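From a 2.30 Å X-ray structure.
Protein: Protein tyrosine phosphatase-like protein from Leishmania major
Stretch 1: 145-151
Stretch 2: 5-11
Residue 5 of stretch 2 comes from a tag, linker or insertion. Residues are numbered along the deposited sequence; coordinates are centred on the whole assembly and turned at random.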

# COMPACT_ATOMS: atom_id res chain seq x y z
N LEU A 145 -0.68 -3.53 14.29
CA LEU A 145 0.63 -3.35 13.66
C LEU A 145 0.73 -2.00 12.98
O LEU A 145 1.72 -1.27 13.14
CB LEU A 145 0.88 -4.46 12.63
CG LEU A 145 2.28 -4.55 12.03
CD1 LEU A 145 3.39 -4.18 13.03
CD2 LEU A 145 2.53 -5.95 11.43
N ILE A 146 -0.31 -1.66 12.23
CA ILE A 146 -0.37 -0.38 11.52
C ILE A 146 -0.47 0.78 12.50
O ILE A 146 0.16 1.81 12.30
CB ILE A 146 -1.55 -0.34 10.50
CG1 ILE A 146 -1.18 -1.15 9.25
CG2 ILE A 146 -1.91 1.09 10.12
CD1 ILE A 146 -2.35 -1.72 8.48
N ARG A 147 -1.24 0.58 13.56
CA ARG A 147 -1.42 1.61 14.61
C ARG A 147 -0.15 1.87 15.45
O ARG A 147 0.03 2.96 15.99
CB ARG A 147 -2.58 1.25 15.53
CG ARG A 147 -3.92 1.52 14.92
CD ARG A 147 -5.04 1.09 15.83
NE ARG A 147 -6.33 1.41 15.25
CZ ARG A 147 -7.49 0.94 15.68
NH1 ARG A 147 -7.54 0.12 16.73
NH2 ARG A 147 -8.61 1.29 15.07
N GLU A 148 0.69 0.85 15.57
CA GLU A 148 2.00 1.02 16.23
C GLU A 148 2.73 2.17 15.56
O GLU A 148 3.20 3.10 16.21
CB GLU A 148 2.88 -0.22 16.07
CG GLU A 148 2.85 -1.25 17.21
CD GLU A 148 3.51 -2.58 16.83
OE1 GLU A 148 4.65 -2.51 16.32
OE2 GLU A 148 2.91 -3.67 17.04
N LYS A 149 2.81 2.07 14.24
CA LYS A 149 3.62 2.99 13.44
C LYS A 149 2.85 4.25 13.05
O LYS A 149 3.45 5.30 12.85
CB LYS A 149 4.13 2.27 12.19
CG LYS A 149 4.77 0.91 12.49
CD LYS A 149 5.94 0.60 11.55
CE LYS A 149 7.26 1.23 12.03
NZ LYS A 149 8.45 0.49 11.52
N ARG A 150 1.53 4.14 12.97
CA ARG A 150 0.66 5.24 12.58
C ARG A 150 -0.53 5.37 13.54
O ARG A 150 -1.54 4.69 13.39
CB ARG A 150 0.17 5.01 11.14
CG ARG A 150 -0.05 6.27 10.30
CD ARG A 150 0.89 6.25 9.12
NE ARG A 150 0.61 7.33 8.17
CZ ARG A 150 1.52 7.98 7.45
NH1 ARG A 150 2.82 7.68 7.54
NH2 ARG A 150 1.13 8.94 6.63
N LYS A 151 -0.41 6.25 14.53
CA LYS A 151 -1.45 6.37 15.56
C LYS A 151 -2.75 6.91 14.96
O LYS A 151 -2.74 7.80 14.09
CB LYS A 151 -0.99 7.19 16.79
CG LYS A 151 -0.22 6.36 17.88
CD LYS A 151 -0.77 6.52 19.31
CE LYS A 151 -0.16 5.47 20.26
NZ LYS A 151 -0.61 5.61 21.68
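Stretch 2, residues 5-11: MNATLID

Stretch 2 runs as an extended strand through Thr8 to Asp11 and onward along the chain, while residues 145-149 form the last turn of a helix that begins earlier in the chain. The two directions are roughly antiparallel, at 151°, with the axes 9.3 Å apart at their closest. The register follows from this: Ile10 CA lies 7.4 Å from Ile146 CA, and Thr8 CA lies 6.6 Å from Lys149 CA, so moving forward along the helix means moving back along the strand. The helix closes with Arg150 N donating to Ile146 O at 2.8 Å, and Arg150 itself leaves helical phi/psi.

Strand alternation sets the contact. Thr8 points its CA-to-CB bond toward the helix, whereas those of Ala7 and Leu9 point away. Ile10 starts sideways, but its m,t rotamer brings CD1 to 3.3 Å from Ile146 CG1, a tight apolar contact between two buried side chains. Next along, Thr8 CG2 packs 3.4 Å from Lys149 CB, and the lysine continues over the strand, with CD 3.6 Å from Leu9 O. The polar anchor comes just past the helix: Arg150 NH1 donates a hydrogen bond to Thr8 OG1, 2.8 Å long at 158°, with the hydroxyl near the guanidinium plane. Thr8 thus serves both apolar packing and polar pairing.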

# COMPACT_ATOMS: atom_id res chain seq x y z
N MSE A 5 10.80 12.98 4.53
CA MSE A 5 9.66 12.14 4.07
C MSE A 5 9.26 11.08 5.09
O MSE A 5 9.78 9.96 5.09
CB MSE A 5 9.99 11.45 2.74
CG MSE A 5 8.79 11.20 1.85
SE MSE A 5 8.94 9.54 0.80
CE MSE A 5 8.21 10.23 -0.87
N ASN A 6 8.52 11.56 6.09
CA ASN A 6 7.06 11.33 6.28
C ASN A 6 6.36 10.11 5.66
O ASN A 6 5.32 10.22 4.99
CB ASN A 6 6.31 12.58 5.81
CG ASN A 6 5.23 13.00 6.80
OD1 ASN A 6 4.45 12.17 7.27
ND2 ASN A 6 5.20 14.28 7.14
N ALA A 7 6.90 8.95 5.97
CA ALA A 7 6.44 7.69 5.41
C ALA A 7 6.61 6.64 6.48
O ALA A 7 7.48 6.76 7.34
CB ALA A 7 7.25 7.33 4.19
N THR A 8 5.76 5.63 6.41
CA THR A 8 5.75 4.53 7.36
C THR A 8 5.98 3.24 6.59
O THR A 8 5.19 2.90 5.71
CB THR A 8 4.40 4.47 8.08
OG1 THR A 8 4.22 5.67 8.83
CG2 THR A 8 4.31 3.29 8.99
N LEU A 9 7.06 2.54 6.90
CA LEU A 9 7.39 1.26 6.25
C LEU A 9 6.77 0.10 7.02
O LEU A 9 7.07 -0.12 8.20
CB LEU A 9 8.91 1.07 6.17
CG LEU A 9 9.44 -0.18 5.45
CD1 LEU A 9 9.00 -0.21 4.00
CD2 LEU A 9 10.96 -0.20 5.53
N ILE A 10 5.90 -0.64 6.34
CA ILE A 10 5.29 -1.84 6.91
C ILE A 10 5.64 -3.05 6.05
O ILE A 10 5.27 -3.11 4.89
CB ILE A 10 3.75 -1.76 7.03
CG1 ILE A 10 3.33 -0.50 7.79
CG2 ILE A 10 3.23 -3.01 7.74
CD1 ILE A 10 1.98 -0.58 8.50
N ASP A 11 6.33 -4.01 6.65
CA ASP A 11 6.70 -5.23 5.95
C ASP A 11 5.59 -6.28 6.03
O ASP A 11 5.03 -6.54 7.09
CB ASP A 11 8.00 -5.82 6.51
CG ASP A 11 9.24 -5.02 6.09
OD1 ASP A 11 9.16 -4.20 5.15
OD2 ASP A 11 10.30 -5.22 6.72